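Side-chain contact in MGS-MChE2 (Uncultured bacterium, PDB 5JD6), which probably hydrolyses carboxylic esters as an esterase of the alpha/beta hydrolase fold, found in a lagoon-sediment metagenome: residues V210-K215 with L223-K228. Sequence-based numbering, arbitrary orientation.
Sequences VAEDFK and LYWIDK
The indole of Trp225 meets Glu212 at its edge and Leu223 on one face. CG of Glu212 lies in the ring plane, 3.6 Å from CZ2 of Trp225. The carboxylate of Glu212 stands steeply to the indole, the two planes 81° apart. On the face, CG of Leu223 sits 4.0 Å above the ring plane, offset toward the rim. These two residues are two apart on the strand, and both side chains lie on the sheet face that the helix covers. CG of Trp225 lies anti to the carbonyl carbon, and from there the ring's benzo end, CZ2 and CH2, reaches Glu212.

Leu223 is the main apolar piece from the strand. Its CD1 faces CB of Ala211 at 4.1 Å, while CD2 fits between two residues about one helical turn apart, 3.9 Å from CG of Glu212 and 3.9 Å from CB of Lys215. The CG of Leu223 is anti to its own backbone N (chi1 -179°), which carries both methyls toward the helix. Glu212 and Lys215 thus give their aliphatic parts to the contact. NZ of Lys215 is hydrogen-bonded to the carbonyl oxygen of Ala221, at the start of the same strand.

Ala211, the buried residue of the group, also touches Trp199, and Leu223 touches Ile197, both on the neighbouring strand 195-200. The axes of the segments 210-215 and 223-226 run nearly antiparallel (164°) and come within 9.6 Å. This is the second half of a beta-alpha-beta crossover: strand 195-200, helix 208-217, then strand 221-226, which is parallel to the first and ends the sheet. In the alpha/beta hydrolase fold the last two parallel strands of the sheet are joined by such a helix, as here.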
ATOM      1  N   VAL A 210      10.263   3.992 -12.509  1.00 49.10           N
ATOM      2  CA  VAL A 210      10.188   4.114 -11.058  1.00 46.80           C
ATOM      3  C   VAL A 210      10.390   2.760 -10.384  1.00 46.71           C
ATOM      4  O   VAL A 210      11.052   2.662  -9.349  1.00 43.14           O
ATOM      5  CB  VAL A 210       8.836   4.712 -10.620  1.00 45.78           C
ATOM      6  CG1 VAL A 210       8.755   4.808  -9.103  1.00 43.66           C
ATOM      7  CG2 VAL A 210       8.631   6.080 -11.257  1.00 54.92           C
ATOM      8  N   ALA A 211       9.825   1.718 -10.985  1.00 46.75           N
ATOM      9  CA  ALA A 211       9.942   0.363 -10.458  1.00 44.70           C
ATOM     10  C   ALA A 211      11.397  -0.085 -10.396  1.00 51.17           C
ATOM     11  O   ALA A 211      11.832  -0.680  -9.409  1.00 51.52           O
ATOM     12  CB  ALA A 211       9.131  -0.605 -11.303  1.00 39.78           C
ATOM     13  N   GLU A 212      12.148   0.208 -11.453  1.00 57.69           N
ATOM     14  CA  GLU A 212      13.549  -0.188 -11.524  1.00 59.51           C
ATOM     15  C   GLU A 212      14.419   0.681 -10.621  1.00 55.84           C
ATOM     16  O   GLU A 212      15.469   0.241 -10.156  1.00 52.54           O
ATOM     17  CB  GLU A 212      14.047  -0.130 -12.970  1.00 62.63           C
ATOM     18  CG  GLU A 212      13.359  -1.134 -13.883  1.00 72.96           C
ATOM     19  CD  GLU A 212      13.967  -1.185 -15.270  1.00 92.50           C
ATOM     20  OE1 GLU A 212      13.550  -0.385 -16.134  1.00100.43           O
ATOM     21  OE2 GLU A 212      14.862  -2.026 -15.496  1.00100.65           O
ATOM     22  N   ASP A 213      13.979   1.911 -10.373  1.00 54.71           N
ATOM     23  CA  ASP A 213      14.633   2.771  -9.393  1.00 53.96           C
ATOM     24  C   ASP A 213      14.523   2.149  -8.004  1.00 54.78           C
ATOM     25  O   ASP A 213      15.487   2.140  -7.237  1.00 57.01           O
ATOM     26  CB  ASP A 213      14.021   4.173  -9.397  1.00 60.35           C
ATOM     27  CG  ASP A 213      14.477   5.008 -10.577  1.00 77.44           C
ATOM     28  OD1 ASP A 213      15.609   4.795 -11.055  1.00 78.44           O
ATOM     29  OD2 ASP A 213      13.702   5.880 -11.023  1.00 87.66           O
ATOM     30  N   PHE A 214      13.336   1.636  -7.693  1.00 43.50           N
ATOM     31  CA  PHE A 214      13.097   0.928  -6.439  1.00 49.26           C
ATOM     32  C   PHE A 214      14.000  -0.292  -6.323  1.00 49.53           C
ATOM     33  O   PHE A 214      14.588  -0.545  -5.273  1.00 53.44           O
ATOM     34  CB  PHE A 214      11.630   0.503  -6.334  1.00 47.25           C
ATOM     35  CG  PHE A 214      10.748   1.520  -5.671  1.00 41.15           C
ATOM     36  CD1 PHE A 214      11.115   2.095  -4.466  1.00 37.65           C
ATOM     37  CD2 PHE A 214       9.552   1.902  -6.253  1.00 36.63           C
ATOM     38  CE1 PHE A 214      10.305   3.030  -3.852  1.00 37.41           C
ATOM     39  CE2 PHE A 214       8.737   2.838  -5.645  1.00 44.77           C
ATOM     40  CZ  PHE A 214       9.114   3.402  -4.443  1.00 43.20           C
ATOM     41  N   LYS A 215      14.102  -1.044  -7.414  1.00 41.96           N
ATOM     42  CA  LYS A 215      14.942  -2.234  -7.459  1.00 50.81           C
ATOM     43  C   LYS A 215      16.417  -1.879  -7.276  1.00 53.48           C
ATOM     44  O   LYS A 215      17.156  -2.600  -6.606  1.00 52.80           O
ATOM     45  CB  LYS A 215      14.728  -2.981  -8.779  1.00 48.75           C
ATOM     46  CG  LYS A 215      15.725  -4.095  -9.050  1.00 47.73           C
ATOM     47  CD  LYS A 215      15.660  -5.183  -7.993  1.00 52.05           C
ATOM     48  CE  LYS A 215      16.738  -6.231  -8.229  1.00 65.99           C
ATOM     49  NZ  LYS A 215      16.775  -7.252  -7.147  1.00 73.52           N
ATOM     50  N   LEU A 223      11.957  -7.825  -8.408  1.00 36.81           N
ATOM     51  CA  LEU A 223      11.096  -7.100  -9.334  1.00 39.18           C
ATOM     52  C   LEU A 223      10.424  -8.028 -10.343  1.00 40.19           C
ATOM     53  O   LEU A 223      11.090  -8.798 -11.035  1.00 42.32           O
ATOM     54  CB  LEU A 223      11.903  -6.023 -10.062  1.00 43.82           C
ATOM     55  CG  LEU A 223      11.180  -5.127 -11.070  1.00 47.67           C
ATOM     56  CD1 LEU A 223       9.918  -4.533 -10.469  1.00 46.80           C
ATOM     57  CD2 LEU A 223      12.112  -4.024 -11.543  1.00 44.80           C
ATOM     58  N   TYR A 224       9.098  -7.949 -10.416  1.00 35.30           N
ATOM     59  CA  TYR A 224       8.323  -8.742 -11.366  1.00 36.13           C
ATOM     60  C   TYR A 224       7.355  -7.851 -12.138  1.00 42.21           C
ATOM     61  O   TYR A 224       6.725  -6.966 -11.564  1.00 45.55           O
ATOM     62  CB  TYR A 224       7.558  -9.854 -10.646  1.00 37.05           C
ATOM     63  CG  TYR A 224       8.411 -10.681  -9.713  1.00 36.93           C
ATOM     64  CD1 TYR A 224       9.225 -11.695 -10.201  1.00 43.92           C
ATOM     65  CD2 TYR A 224       8.401 -10.451  -8.343  1.00 42.98           C
ATOM     66  CE1 TYR A 224      10.007 -12.454  -9.351  1.00 45.01           C
ATOM     67  CE2 TYR A 224       9.180 -11.206  -7.486  1.00 49.41           C
ATOM     68  CZ  TYR A 224       9.981 -12.206  -7.996  1.00 49.85           C
ATOM     69  OH  TYR A 224      10.759 -12.961  -7.149  1.00 55.49           O
ATOM     70  N   TRP A 225       7.235  -8.090 -13.439  1.00 43.09           N
ATOM     71  CA  TRP A 225       6.365  -7.276 -14.281  1.00 45.98           C
ATOM     72  C   TRP A 225       5.095  -8.004 -14.712  1.00 45.26           C
ATOM     73  O   TRP A 225       5.058  -9.232 -14.787  1.00 51.13           O
ATOM     74  CB  TRP A 225       7.117  -6.798 -15.527  1.00 50.07           C
ATOM     75  CG  TRP A 225       7.927  -5.555 -15.314  1.00 56.40           C
ATOM     76  CD1 TRP A 225       7.455  -4.280 -15.175  1.00 55.03           C
ATOM     77  CD2 TRP A 225       9.354  -5.464 -15.236  1.00 44.63           C
ATOM     78  NE1 TRP A 225       8.500  -3.403 -15.005  1.00 50.36           N
ATOM     79  CE2 TRP A 225       9.676  -4.105 -15.040  1.00 54.70           C
ATOM     80  CE3 TRP A 225      10.389  -6.400 -15.307  1.00 61.93           C
ATOM     81  CZ2 TRP A 225      10.990  -3.661 -14.914  1.00 67.03           C
ATOM     82  CZ3 TRP A 225      11.694  -5.958 -15.183  1.00 74.57           C
ATOM     83  CH2 TRP A 225      11.983  -4.601 -14.990  1.00 79.68           C
ATOM     84  N   ILE A 226       4.055  -7.226 -14.993  1.00 40.70           N
ATOM     85  CA  ILE A 226       2.840  -7.742 -15.609  1.00 45.75           C
ATOM     86  C   ILE A 226       2.578  -6.975 -16.904  1.00 50.34           C
ATOM     87  O   ILE A 226       2.418  -5.754 -16.890  1.00 53.23           O
ATOM     88  CB  ILE A 226       1.622  -7.626 -14.675  1.00 45.22           C
ATOM     89  CG1 ILE A 226       1.873  -8.386 -13.371  1.00 40.56           C
ATOM     90  CG2 ILE A 226       0.371  -8.153 -15.361  1.00 42.14           C
ATOM     91  CD1 ILE A 226       0.744  -8.273 -12.368  1.00 35.44           C
ATOM     92  N   ASP A 227       2.543  -7.695 -18.020  1.00 48.50           N
ATOM     93  CA  ASP A 227       2.411  -7.066 -19.331  1.00 56.24           C
ATOM     94  C   ASP A 227       0.966  -6.663 -19.618  1.00 59.75           C
ATOM     95  O   ASP A 227       0.029  -7.315 -19.151  1.00 53.80           O
ATOM     96  CB  ASP A 227       2.930  -8.006 -20.425  1.00 55.54           C
ATOM     97  CG  ASP A 227       2.760  -7.436 -21.817  1.00 75.47           C
ATOM     98  OD1 ASP A 227       3.107  -6.253 -22.023  1.00 74.43           O
ATOM     99  OD2 ASP A 227       2.298  -8.175 -22.712  1.00 82.25           O
ATOM    100  N   LYS A 228       0.804  -5.587 -20.389  1.00 56.69           N
ATOM    101  CA  LYS A 228      -0.506  -5.036 -20.733  1.00 59.00           C
ATOM    102  C   LYS A 228      -1.266  -4.699 -19.462  1.00 55.79           C
ATOM    103  O   LYS A 228      -2.417  -5.089 -19.274  1.00 56.21           O
ATOM    104  CB  LYS A 228      -1.288  -6.007 -21.622  1.00 62.32           C
ATOM    105  CG  LYS A 228      -0.445  -6.529 -22.772  1.00 65.89           C
ATOM    106  CD  LYS A 228      -1.263  -7.128 -23.896  1.00 70.16           C
ATOM    107  CE  LYS A 228      -0.375  -7.364 -25.107  1.00 73.84           C
ATOM    108  NZ  LYS A 228      -1.016  -8.234 -26.126  1.00 92.42           N
TER